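Local structure of FAD-dependent oxidoreductase (Actinomadura kijaniata, 3M9V) at residues A71-L76 and R129-M134; G113-W116 and R122-T125; T179-N184 and F208-N213; S262-Y267 and R338-A343; R308-S313 and K344-R349. The protein is a flavin-dependent oxidoreductase of the acyl-CoA dehydrogenase family that binds dTDP and takes part in the biosynthesis of the sugar D-kijanose. All coordinates share one frame; numbering follows the deposited sequence. Where two conformers were deposited one is given.

Interaction 1. Residues A71-L76 and R129-M134; sequences AELGGL and RILRGM
L73 meets helix 121-136 with both of its methyl groups, each finding a different residue. CD1 of L73 lies 3.9 Å from CD1 of L131 and 4.0 Å from CB of the same residue, an apolar contact between two leucine side chains that approach at a slant. CD2 of L73 comes up under one flat face of the R132 guanidinium, 3.8 Å from NH2 and 4.0 Å from CZ. The two side chains run at roughly a right angle there, and the leucine methyl covers one face of the arginine's flat group. That charge is paired within its own helix, where NH2 of R132 forms a salt bridge with E128. The bend of R132 at its third torsion (chi3 65°) folds the guanidinium back toward L73. L73 itself closes the short 3-10 segment 71-73, and G74 N bonds back to A71 O at 2.8 Å. The following glycine has a positive phi of 96°, as the chain turns away from the helix. L131 is buried and also touches V69, earlier in the same loop as L73. W116 of helix 96-118 packs on L73, so the loop between helices 53-61 and 81-94 rests on helices 96-118 and 121-136 together.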
# COMPACT_ATOMS: atom_id res chain seq x y z
N ALA A 71 3.05 45.20 3.78
CA ALA A 71 3.24 46.37 2.92
C ALA A 71 3.45 47.67 3.72
O ALA A 71 4.22 48.53 3.31
CB ALA A 71 2.10 46.51 1.91
N GLU A 72 2.81 47.80 4.88
CA GLU A 72 3.07 48.94 5.75
C GLU A 72 4.56 49.17 5.92
O GLU A 72 4.95 50.32 6.09
CB GLU A 72 2.50 48.74 7.17
CG GLU A 72 0.97 48.73 7.30
CD GLU A 72 0.30 47.37 7.06
OE1 GLU A 72 -0.70 47.10 7.77
OE2 GLU A 72 0.72 46.57 6.18
N LEU A 73 5.40 48.13 5.89
CA LEU A 73 6.81 48.31 6.18
C LEU A 73 7.64 48.30 4.91
O LEU A 73 8.87 48.29 4.99
CB LEU A 73 7.33 47.30 7.20
CG LEU A 73 6.59 47.40 8.53
CD1 LEU A 73 7.10 46.38 9.51
CD2 LEU A 73 6.83 48.76 9.15
N GLY A 74 6.97 48.31 3.77
CA GLY A 74 7.65 48.29 2.49
C GLY A 74 7.80 46.93 1.83
O GLY A 74 8.47 46.83 0.80
N GLY A 75 7.22 45.89 2.43
CA GLY A 75 7.27 44.56 1.84
C GLY A 75 6.18 44.32 0.80
O GLY A 75 5.27 45.14 0.65
N LEU A 76 6.23 43.18 0.10
CA LEU A 76 5.15 42.86 -0.82
C LEU A 76 3.85 42.57 -0.09
O LEU A 76 2.82 42.53 -0.73
CB LEU A 76 5.42 41.60 -1.63
CG LEU A 76 6.46 41.59 -2.73
CD1 LEU A 76 6.18 40.31 -3.53
CD2 LEU A 76 6.25 42.84 -3.58
N ARG A 129 12.24 46.31 13.47
CA ARG A 129 13.60 46.50 12.96
C ARG A 129 14.00 45.37 12.03
O ARG A 129 14.49 45.59 10.92
CB ARG A 129 14.63 46.69 14.07
CG ARG A 129 15.85 47.42 13.51
CD ARG A 129 16.49 48.46 14.44
NE ARG A 129 17.02 47.87 15.67
CZ ARG A 129 16.48 48.01 16.88
NH1 ARG A 129 17.05 47.41 17.91
NH2 ARG A 129 15.38 48.74 17.05
N ILE A 130 13.77 44.13 12.47
CA ILE A 130 14.15 43.02 11.60
C ILE A 130 13.43 42.99 10.24
O ILE A 130 14.02 42.72 9.19
CB ILE A 130 13.98 41.69 12.35
CG1 ILE A 130 14.91 41.72 13.56
CG2 ILE A 130 14.31 40.54 11.42
CD1 ILE A 130 14.74 40.56 14.53
N LEU A 131 12.12 43.23 10.29
CA LEU A 131 11.25 43.22 9.12
C LEU A 131 11.68 44.27 8.08
O LEU A 131 11.78 43.93 6.89
CB LEU A 131 9.77 43.39 9.51
CG LEU A 131 9.04 42.25 10.24
CD1 LEU A 131 7.77 42.78 10.93
CD2 LEU A 131 8.63 41.12 9.28
N ARG A 132 11.97 45.51 8.49
CA ARG A 132 12.52 46.43 7.48
C ARG A 132 13.90 45.97 7.04
O ARG A 132 14.26 46.10 5.88
CB ARG A 132 12.61 47.89 7.93
CG ARG A 132 12.01 48.18 9.27
CD ARG A 132 12.07 49.68 9.52
NE ARG A 132 11.24 50.38 8.56
CZ ARG A 132 10.11 50.99 8.88
NH1 ARG A 132 9.40 51.59 7.95
NH2 ARG A 132 9.71 50.98 10.15
N GLY A 133 14.68 45.39 7.94
CA GLY A 133 15.86 44.70 7.42
C GLY A 133 15.63 43.74 6.26
O GLY A 133 16.39 43.72 5.28
N MET A 134 14.59 42.91 6.39
CA MET A 134 14.38 41.83 5.43
C MET A 134 14.09 42.44 4.07
O MET A 134 14.54 41.96 3.03
CB MET A 134 13.26 40.89 5.88
CG MET A 134 13.52 40.22 7.23
SD MET A 134 12.13 39.30 7.96
CE MET A 134 11.72 38.22 6.60

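Interaction 2. Residues G113-W116 and R122-T125; sequences GYEW and RART. With TYD (thymidine-5'-diphosphate), chain B.
A123 is the first residue of 122-125 to touch 113-116: its CB lies 3.6 Å from OE2 of E115. The two oxygens of that carboxylate do different work. OE2 rests against the alanine methyl, while OE1 accepts a hydrogen bond from the deoxyribose O3' of the bound dTDP at 3.0 Å and forms a salt bridge with R242. The E115 chain bends at its second torsion (chi2 -71°), which carries the carboxylate toward the sugar. Y114, the residue just before E115, lays one ring face over the thymine, with its CD1 3.4 Å from N3 of the nucleotide, so adjacent residues hold base and sugar.

R124 follows, and here the chains come closest, with its CA only 4.1 Å from that of W116. The aliphatic part of R124 runs past the end of helix 96-118: CD is 3.0 Å from W116 O, and CG is 3.5 Å from E115 O. In return, the backbone O of R124 sits in the plane of the W116 indole, at its edge, 3.6 Å from CD1. The polar end of R124 makes a weak hydrogen bond from NH2 to G119 O, in the connection between the helices. This is a tight turn between consecutive helices: helix 96-118 ends, helix 121-136 begins almost at once, and W116 also packs against A127 and L131 of the second helix and P70 of the loop between helices 53-61 and 81-94.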
# COMPACT_ATOMS: atom_id res chain seq x y z
N GLY A 113 5.69 39.42 11.58
CA GLY A 113 4.54 40.28 11.31
C GLY A 113 3.44 40.17 12.35
O GLY A 113 2.70 41.12 12.63
N TYR A 114 3.31 39.01 12.97
CA TYR A 114 2.34 38.87 14.03
C TYR A 114 2.86 39.43 15.36
O TYR A 114 2.10 39.93 16.19
CB TYR A 114 2.05 37.38 14.18
CG TYR A 114 1.08 37.04 15.29
CD1 TYR A 114 -0.26 36.76 14.99
CD2 TYR A 114 1.49 37.03 16.61
CE1 TYR A 114 -1.15 36.44 16.00
CE2 TYR A 114 0.60 36.72 17.64
CZ TYR A 114 -0.71 36.45 17.31
OH TYR A 114 -1.60 36.14 18.31
N GLU A 115 4.16 39.30 15.60
CA GLU A 115 4.77 39.93 16.77
C GLU A 115 4.61 41.45 16.69
O GLU A 115 4.22 42.11 17.65
CB GLU A 115 6.26 39.61 16.83
CG GLU A 115 6.58 38.16 17.17
CD GLU A 115 6.25 37.88 18.63
OE1 GLU A 115 6.49 36.75 19.11
OE2 GLU A 115 5.77 38.80 19.31
N TRP A 116 4.93 41.99 15.52
CA TRP A 116 4.76 43.40 15.22
C TRP A 116 3.36 43.95 15.53
O TRP A 116 3.23 45.02 16.11
CB TRP A 116 5.15 43.67 13.76
CG TRP A 116 5.09 45.11 13.37
CD1 TRP A 116 5.81 46.13 13.93
CD2 TRP A 116 4.27 45.71 12.36
NE1 TRP A 116 5.49 47.32 13.33
CE2 TRP A 116 4.55 47.10 12.36
CE3 TRP A 116 3.35 45.22 11.43
CZ2 TRP A 116 3.94 48.00 11.49
CZ3 TRP A 116 2.73 46.11 10.57
CH2 TRP A 116 3.02 47.49 10.61
N ARG A 122 8.38 45.81 23.36
CA ARG A 122 9.69 45.21 23.17
C ARG A 122 9.69 44.37 21.89
O ARG A 122 10.51 44.59 20.99
CB ARG A 122 10.11 44.40 24.41
CG ARG A 122 11.61 44.16 24.49
CD ARG A 122 11.99 42.76 24.98
NE ARG A 122 12.32 42.71 26.40
CZ ARG A 122 12.77 43.74 27.12
NH1 ARG A 122 12.98 44.93 26.54
NH2 ARG A 122 13.03 43.59 28.41
N ALA A 123 8.75 43.43 21.80
CA ALA A 123 8.57 42.58 20.62
C ALA A 123 8.32 43.39 19.34
O ALA A 123 9.01 43.18 18.32
CB ALA A 123 7.44 41.59 20.85
N ARG A 124 7.36 44.30 19.41
CA ARG A 124 7.01 45.09 18.23
C ARG A 124 8.18 45.88 17.65
O ARG A 124 8.33 45.94 16.43
CB ARG A 124 5.88 46.07 18.52
CG ARG A 124 4.51 45.44 18.74
CD ARG A 124 3.43 46.52 18.65
NE ARG A 124 3.72 47.63 19.56
CZ ARG A 124 3.35 47.67 20.84
NH1 ARG A 124 3.65 48.72 21.60
NH2 ARG A 124 2.67 46.66 21.37
N THR A 125 8.96 46.51 18.53
CA THR A 125 10.10 47.35 18.14
C THR A 125 11.15 46.47 17.46
O THR A 125 11.68 46.81 16.39
CB THR A 125 10.82 47.93 19.39
OG1 THR A 125 9.88 48.62 20.22
CG2 THR A 125 11.90 48.91 18.99
PA TYD B . 7.37 29.27 16.93
O1A TYD B . 8.78 29.68 17.28
O2A TYD B . 7.10 28.23 15.86
O3A TYD B . 6.60 28.84 18.28
PB TYD B . 7.50 28.42 19.53
O1B TYD B . 8.62 27.60 18.91
O2B TYD B . 6.47 27.59 20.28
O3B TYD B . 7.88 29.76 20.14
O5' TYD B . 6.42 30.55 16.67
C5' TYD B . 6.10 31.50 17.68
C4' TYD B . 5.77 32.67 16.77
O4' TYD B . 4.56 32.44 16.07
C3' TYD B . 5.63 34.01 17.47
O3' TYD B . 6.75 34.73 16.95
C2' TYD B . 4.39 34.64 16.84
C1' TYD B . 3.89 33.67 15.77
N1 TYD B . 2.44 33.46 15.90
C2 TYD B . 1.64 33.59 14.85
O2 TYD B . 2.13 33.92 13.74
N3 TYD B . 0.31 33.40 15.00
C4 TYD B . -0.22 33.04 16.20
O4 TYD B . -1.45 32.86 16.30
C5 TYD B . 0.61 32.90 17.30
C5M TYD B . 0.12 32.53 18.67
C6 TYD B . 1.97 33.12 17.11

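Interaction 3. Residues T179-N184 and F208-N213; sequences THFVIN and FTVLDN
The beta domain of the acyl-CoA dehydrogenase fold supplies this contact, where F181 of strand 180-187 and F208 of strand 208-210 meet through their rings. The strands are not neighbours in the sheet; at their nearest the CA atoms, those of F181 and F208, are 10.3 Å apart, and side chains alone bridge the distance. F208 turns its edge to the face of F181 in an edge-to-face pair, with centroids 4.8 Å apart and planes inclined at 53°. Its CZ stands over the centre of the F181 ring, 3.6 Å from CD2 of F181, and its CE2 is equally close to CE2 of F181. With CG of F208 trans to the backbone N (chi1 -176°), the ring extends from its strand far enough to reach across. V210, two residues on and pointing the same way, adds a looser contact from CG2 to F181 CZ at 4.2 Å. V201 of strand 196-202 packs on both phenylalanines, and I227 of strand 225-234 touches F181. Three residues after F181, N184 makes a weak hydrogen bond from ND2 to the dTDP diphosphate. F208 and V210, alternate residues of one strand, thus close on F181 of a non-adjacent strand, side-chain packing within the curled, mixed sheet of the acyl-CoA dehydrogenase middle domain.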
# COMPACT_ATOMS: atom_id res chain seq x y z
N THR A 179 22.08 36.31 8.93
CA THR A 179 22.64 37.49 9.58
C THR A 179 22.03 37.54 10.97
O THR A 179 22.63 38.09 11.90
CB THR A 179 22.24 38.80 8.85
OG1 THR A 179 20.80 38.89 8.78
CG2 THR A 179 22.87 38.81 7.47
N HIS A 180 20.82 37.00 11.11
CA HIS A 180 20.14 37.04 12.40
C HIS A 180 19.57 35.66 12.69
O HIS A 180 19.03 35.04 11.77
CB HIS A 180 18.92 37.95 12.35
CG HIS A 180 19.22 39.41 12.19
ND1 HIS A 180 19.75 39.95 11.04
CD2 HIS A 180 18.99 40.45 13.03
CE1 HIS A 180 19.86 41.26 11.19
NE2 HIS A 180 19.40 41.59 12.39
N PHE A 181 19.64 35.21 13.94
CA PHE A 181 19.27 33.83 14.28
C PHE A 181 18.32 33.90 15.47
O PHE A 181 18.71 34.35 16.57
CB PHE A 181 20.52 33.01 14.64
CG PHE A 181 21.46 32.83 13.49
CD1 PHE A 181 21.46 31.65 12.76
CD2 PHE A 181 22.28 33.87 13.08
CE1 PHE A 181 22.31 31.48 11.67
CE2 PHE A 181 23.12 33.73 11.99
CZ PHE A 181 23.14 32.54 11.29
N VAL A 182 17.07 33.50 15.24
CA VAL A 182 16.11 33.41 16.34
C VAL A 182 16.26 32.05 17.00
O VAL A 182 16.19 31.03 16.32
CB VAL A 182 14.67 33.59 15.82
CG1 VAL A 182 13.65 33.52 16.96
CG2 VAL A 182 14.53 34.91 15.13
N ILE A 183 16.50 32.01 18.31
CA ILE A 183 16.98 30.79 18.96
C ILE A 183 15.96 30.43 20.02
O ILE A 183 15.54 31.30 20.79
CB ILE A 183 18.34 31.02 19.65
CG1 ILE A 183 19.38 31.52 18.64
CG2 ILE A 183 18.91 29.75 20.29
CD1 ILE A 183 19.61 30.55 17.49
N ASN A 184 15.55 29.17 20.07
CA ASN A 184 14.68 28.76 21.16
C ASN A 184 15.52 28.38 22.36
O ASN A 184 16.35 27.46 22.29
CB ASN A 184 13.84 27.56 20.73
CG ASN A 184 12.77 27.94 19.73
OD1 ASN A 184 12.71 29.08 19.24
ND2 ASN A 184 11.89 26.99 19.44
N PHE A 208 29.80 33.36 18.92
CA PHE A 208 28.83 32.79 17.97
C PHE A 208 29.58 32.14 16.82
O PHE A 208 30.32 32.83 16.12
CB PHE A 208 27.87 33.83 17.40
CG PHE A 208 26.81 33.23 16.50
CD1 PHE A 208 25.90 32.31 17.00
CD2 PHE A 208 26.77 33.52 15.15
CE1 PHE A 208 24.94 31.73 16.18
CE2 PHE A 208 25.81 32.95 14.32
CZ PHE A 208 24.91 32.05 14.83
N THR A 209 29.43 30.84 16.61
CA THR A 209 30.05 30.20 15.45
C THR A 209 29.02 29.45 14.59
O THR A 209 28.18 28.75 15.15
CB THR A 209 31.07 29.12 15.87
OG1 THR A 209 31.98 29.67 16.83
CG2 THR A 209 31.89 28.70 14.65
N VAL A 210 29.10 29.63 13.27
CA VAL A 210 28.38 28.78 12.33
C VAL A 210 29.24 27.63 11.81
O VAL A 210 30.28 27.92 11.23
CB VAL A 210 27.89 29.60 11.14
CG1 VAL A 210 27.22 28.69 10.09
CG2 VAL A 210 26.92 30.66 11.66
N LEU A 211 28.86 26.37 12.03
CA LEU A 211 29.75 25.28 11.66
C LEU A 211 29.48 24.92 10.20
O LEU A 211 28.62 25.53 9.56
CB LEU A 211 29.56 24.04 12.54
CG LEU A 211 29.72 24.17 14.06
CD1 LEU A 211 29.55 22.79 14.71
CD2 LEU A 211 31.08 24.75 14.42
N ASP A 212 30.20 23.95 9.67
CA ASP A 212 30.10 23.70 8.23
C ASP A 212 30.03 22.19 8.09
O ASP A 212 30.85 21.61 7.39
CB ASP A 212 31.34 24.23 7.51
CG ASP A 212 31.33 23.89 6.04
OD1 ASP A 212 30.24 23.81 5.44
OD2 ASP A 212 32.40 23.73 5.42
N ASN A 213 29.07 21.61 8.80
CA ASN A 213 28.99 20.18 9.07
C ASN A 213 27.74 19.50 8.51
O ASN A 213 27.38 18.42 8.98
CB ASN A 213 29.02 19.95 10.58
CG ASN A 213 27.76 20.44 11.27
OD1 ASN A 213 27.24 21.52 10.98
ND2 ASN A 213 27.25 19.63 12.18

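Interaction 4. Residues S262-Y267 and R338-A343; sequences SVLGVY and RHFQCA
The F340 ring carries the amide of the next residue on one face and a leucine methyl near its edge. NE2 of Q341 stands 3.3 Å above the ring plane, displaced toward the rim; that amide is itself held by P388 and Y389, through NE2 to the P388 carbonyl and OE1 to the Y389 backbone N. At the edge, close to the ring plane, comes CD1 of L264, 4.5 Å from CD1 of F340. The ring gets there because its CG is trans to the backbone N (chi1 -178°), which swings the phenyl forward from a CB that does not itself face the other helix.

The same L264 methyl meets A343 one turn further along, with CD1 at 4.0 Å from its CB. A single leucine branch thus fits between two residues three apart on helix 329-362. These are two of the long helices of the C-terminal helical domain of the acyl-CoA dehydrogenase fold, and the contact is buried and wholly apolar across the pair.

F340 lies about 6 Å, side chain to side chain, from Q256, and about 9 Å from the bound dTDP, while A343 continues into T310 and A314 of helix 291-323. On another side of helix 329-362, R338 forms a salt bridge with D301 of a second subunit, and H339 ND1 is hydrogen-bonded to Y305 OH of that subunit.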
# COMPACT_ATOMS: atom_id res chain seq x y z
N SER A 262 3.71 25.80 5.61
CA SER A 262 3.85 26.11 4.20
C SER A 262 4.95 25.30 3.50
O SER A 262 5.02 25.17 2.26
CB SER A 262 3.84 27.64 4.00
OG SER A 262 5.09 28.22 4.30
N VAL A 263 5.84 24.74 4.30
CA VAL A 263 6.91 23.88 3.79
C VAL A 263 6.37 22.63 3.08
O VAL A 263 7.13 21.99 2.39
CB VAL A 263 7.92 23.44 4.88
CG1 VAL A 263 7.47 22.17 5.55
CG2 VAL A 263 9.28 23.19 4.23
N LEU A 264 5.08 22.32 3.24
CA LEU A 264 4.44 21.22 2.54
C LEU A 264 4.51 21.49 1.03
O LEU A 264 4.60 20.53 0.28
CB LEU A 264 2.97 21.05 2.95
CG LEU A 264 2.69 20.52 4.37
CD1 LEU A 264 1.22 20.22 4.73
CD2 LEU A 264 3.60 19.32 4.73
N GLY A 265 4.46 22.75 0.60
CA GLY A 265 4.63 23.11 -0.80
C GLY A 265 5.93 22.60 -1.40
O GLY A 265 6.00 22.31 -2.60
N VAL A 266 6.97 22.47 -0.58
CA VAL A 266 8.28 22.00 -1.05
C VAL A 266 8.17 20.57 -1.61
O VAL A 266 8.56 20.26 -2.74
CB VAL A 266 9.36 22.13 0.04
CG1 VAL A 266 10.68 21.50 -0.46
CG2 VAL A 266 9.54 23.63 0.40
N TYR A 267 7.51 19.72 -0.83
CA TYR A 267 7.47 18.26 -1.13
C TYR A 267 6.45 18.06 -2.25
O TYR A 267 6.65 17.21 -3.12
CB TYR A 267 7.16 17.47 0.15
CG TYR A 267 8.27 17.79 1.14
CD1 TYR A 267 9.56 17.32 0.91
CD2 TYR A 267 8.05 18.58 2.28
CE1 TYR A 267 10.62 17.62 1.78
CE2 TYR A 267 9.11 18.88 3.17
CZ TYR A 267 10.38 18.42 2.88
OH TYR A 267 11.47 18.69 3.66
N ARG A 338 -3.82 20.18 14.08
CA ARG A 338 -4.49 19.00 13.56
C ARG A 338 -4.61 19.05 12.03
O ARG A 338 -4.29 18.07 11.37
CB ARG A 338 -5.89 18.89 14.18
CG ARG A 338 -6.68 17.69 13.64
CD ARG A 338 -6.32 16.45 14.44
NE ARG A 338 -7.25 15.31 14.36
CZ ARG A 338 -8.33 15.15 15.12
NH1 ARG A 338 -8.66 16.07 16.01
NH2 ARG A 338 -9.09 14.07 14.99
N HIS A 339 -5.08 20.14 11.45
CA HIS A 339 -4.99 20.27 9.99
C HIS A 339 -3.58 20.06 9.47
O HIS A 339 -3.44 19.31 8.50
CB HIS A 339 -5.43 21.64 9.47
CG HIS A 339 -6.92 21.84 9.47
ND1 HIS A 339 -7.73 21.39 8.46
CD2 HIS A 339 -7.73 22.44 10.37
CE1 HIS A 339 -8.99 21.74 8.71
NE2 HIS A 339 -9.01 22.36 9.87
N PHE A 340 -2.57 20.71 10.07
CA PHE A 340 -1.16 20.58 9.69
C PHE A 340 -0.75 19.11 9.76
O PHE A 340 -0.24 18.53 8.79
CB PHE A 340 -0.28 21.47 10.59
CG PHE A 340 1.21 21.47 10.29
CD1 PHE A 340 1.75 20.97 9.11
CD2 PHE A 340 2.09 21.99 11.25
CE1 PHE A 340 3.14 21.00 8.86
CE2 PHE A 340 3.49 21.97 11.05
CZ PHE A 340 4.01 21.48 9.84
N GLN A 341 -0.92 18.49 10.92
CA GLN A 341 -0.42 17.13 11.04
C GLN A 341 -1.12 16.04 10.21
O GLN A 341 -0.48 15.08 9.76
CB GLN A 341 -0.22 16.72 12.50
CG GLN A 341 0.66 17.76 13.23
CD GLN A 341 2.09 17.75 12.72
OE1 GLN A 341 2.67 16.67 12.50
NE2 GLN A 341 2.69 18.93 12.57
N CYS A 342 -2.43 16.14 10.04
CA CYS A 342 -3.16 15.20 9.20
C CYS A 342 -2.56 15.27 7.79
O CYS A 342 -2.27 14.24 7.18
CB CYS A 342 -4.64 15.60 9.09
SG CYS A 342 -5.50 15.02 10.57
N ALA A 343 -2.41 16.49 7.29
CA ALA A 343 -1.90 16.71 5.92
C ALA A 343 -0.44 16.30 5.77
O ALA A 343 -0.04 15.73 4.75
CB ALA A 343 -2.09 18.17 5.46

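Interaction 5. Residues R308-S313 and K344-R349; sequences RATAGS and KLAVNR
This is a small-residue helix-helix contact buried within the C-terminal helical domain, beside the second subunit, joining the middle of helix 291-323 to that of helix 329-362. Two pairs make it. CG2 of T310 lies 4.1 Å from CB of A346, and CB of A311 lies 4.4 Å from CG2 of V347. Short side chains let the backbones come near, with CA atoms 7.2 Å apart at A311 and V347. T310 offers its methyl to A346 because CG2 is trans to the backbone N, while OG1 (chi1 -63°) sits beside that nitrogen and is hydrogen-bonded to A306 O in its own helix. The pairing falls within the helical bundle that forms the C-terminal part of acyl-CoA dehydrogenases. Within helix 291-323, S313 OG turns back to the A309 carbonyl O at 2.7 Å; that oxygen also accepts the S313 backbone N-H, so two donors from one residue grip it. K344 points away from helix 291-323, and its NZ is held by the carbonyls of G383, M386 and Y389. A second subunit packs alongside: S313 of that subunit meets S313, and A306 of that subunit touches T310.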
# COMPACT_ATOMS: atom_id res chain seq x y z
N ARG A 308 -1.71 17.32 -3.89
CA ARG A 308 -2.03 18.74 -4.00
C ARG A 308 -3.30 19.15 -3.25
O ARG A 308 -3.30 20.21 -2.61
CB ARG A 308 -2.14 19.12 -5.47
CG ARG A 308 -0.80 19.17 -6.20
CD ARG A 308 -1.08 19.61 -7.63
NE ARG A 308 0.11 20.09 -8.32
CZ ARG A 308 0.52 21.36 -8.40
NH1 ARG A 308 -0.16 22.35 -7.85
NH2 ARG A 308 1.64 21.65 -9.06
N ALA A 309 -4.34 18.31 -3.30
CA ALA A 309 -5.63 18.72 -2.75
C ALA A 309 -5.44 18.70 -1.24
O ALA A 309 -6.08 19.46 -0.55
CB ALA A 309 -6.69 17.71 -3.09
N THR A 310 -4.64 17.78 -0.70
CA THR A 310 -4.53 17.63 0.76
C THR A 310 -3.70 18.77 1.35
O THR A 310 -4.11 19.39 2.31
CB THR A 310 -3.87 16.29 1.09
OG1 THR A 310 -4.74 15.27 0.61
CG2 THR A 310 -3.81 16.08 2.63
N ALA A 311 -2.53 19.06 0.76
CA ALA A 311 -1.70 20.19 1.17
C ALA A 311 -2.48 21.48 0.99
O ALA A 311 -2.55 22.32 1.89
CB ALA A 311 -0.39 20.21 0.34
N GLY A 312 -3.07 21.65 -0.19
CA GLY A 312 -3.84 22.86 -0.49
C GLY A 312 -4.95 23.09 0.50
O GLY A 312 -5.09 24.20 1.00
N SER A 313 -5.75 22.08 0.84
CA SER A 313 -6.89 22.31 1.74
C SER A 313 -6.42 22.61 3.17
O SER A 313 -7.05 23.39 3.87
CB SER A 313 -7.80 21.07 1.82
OG SER A 313 -8.25 20.71 0.52
N LYS A 344 0.38 16.60 6.77
CA LYS A 344 1.79 16.24 6.76
C LYS A 344 2.03 14.74 6.66
O LYS A 344 2.87 14.28 5.89
CB LYS A 344 2.52 16.78 8.02
CG LYS A 344 4.03 16.57 7.96
CD LYS A 344 4.75 17.10 9.23
CE LYS A 344 6.24 17.36 9.01
NZ LYS A 344 6.89 16.05 9.22
N LEU A 345 1.29 13.96 7.43
CA LEU A 345 1.46 12.52 7.35
C LEU A 345 1.11 12.00 5.95
O LEU A 345 1.82 11.17 5.38
CB LEU A 345 0.61 11.84 8.42
CG LEU A 345 0.98 10.41 8.81
CD1 LEU A 345 0.53 10.27 10.26
CD2 LEU A 345 0.04 9.51 8.04
N ALA A 346 0.04 12.51 5.36
CA ALA A 346 -0.35 12.13 3.99
C ALA A 346 0.72 12.58 3.02
O ALA A 346 1.14 11.81 2.17
CB ALA A 346 -1.65 12.80 3.65
N VAL A 347 1.18 13.83 3.14
CA VAL A 347 2.23 14.30 2.23
C VAL A 347 3.50 13.44 2.24
O VAL A 347 4.07 13.11 1.19
CB VAL A 347 2.61 15.76 2.53
CG1 VAL A 347 3.91 16.14 1.77
CG2 VAL A 347 1.45 16.65 2.11
N ASN A 348 3.97 13.08 3.44
CA ASN A 348 5.17 12.28 3.63
C ASN A 348 5.03 10.82 3.18
O ASN A 348 6.02 10.12 3.02
CB ASN A 348 5.55 12.27 5.12
CG ASN A 348 6.23 13.56 5.53
OD1 ASN A 348 6.71 14.26 4.65
ND2 ASN A 348 6.29 13.88 6.82
N ARG A 349 3.82 10.34 2.98
CA ARG A 349 3.66 9.05 2.33
C ARG A 349 3.43 9.23 0.84
O ARG A 349 4.05 8.54 0.03
CB ARG A 349 2.55 8.20 2.96
CG ARG A 349 2.68 6.73 2.61
CD ARG A 349 2.09 5.83 3.68
NE ARG A 349 2.68 6.05 5.00
CZ ARG A 349 1.98 5.97 6.13
NH1 ARG A 349 2.56 6.18 7.30
NH2 ARG A 349 0.69 5.68 6.07

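How the interactions relate
Along the chain, interactions 1 and 2 come first, then interaction 3, then 4 and 5, matching the N-terminal helical, middle beta and C-terminal helical domains of the family. Interactions 1 and 2 share helix 121-136, have centres 12 Å apart and touch one another around W116. Interactions 4 and 5 share helix 329-362, have centres 6 Å apart and alternate along the sequence, so helices 264-283, 291-323 and 329-362 form one packed group; both also meet a second subunit. The centre of interaction 3 is about 22 Å from that of interaction 1, and equally far from that of interaction 2. The centres of interactions 3 and 4 are about 26 Å apart. The dTDP pocket draws on all three regions.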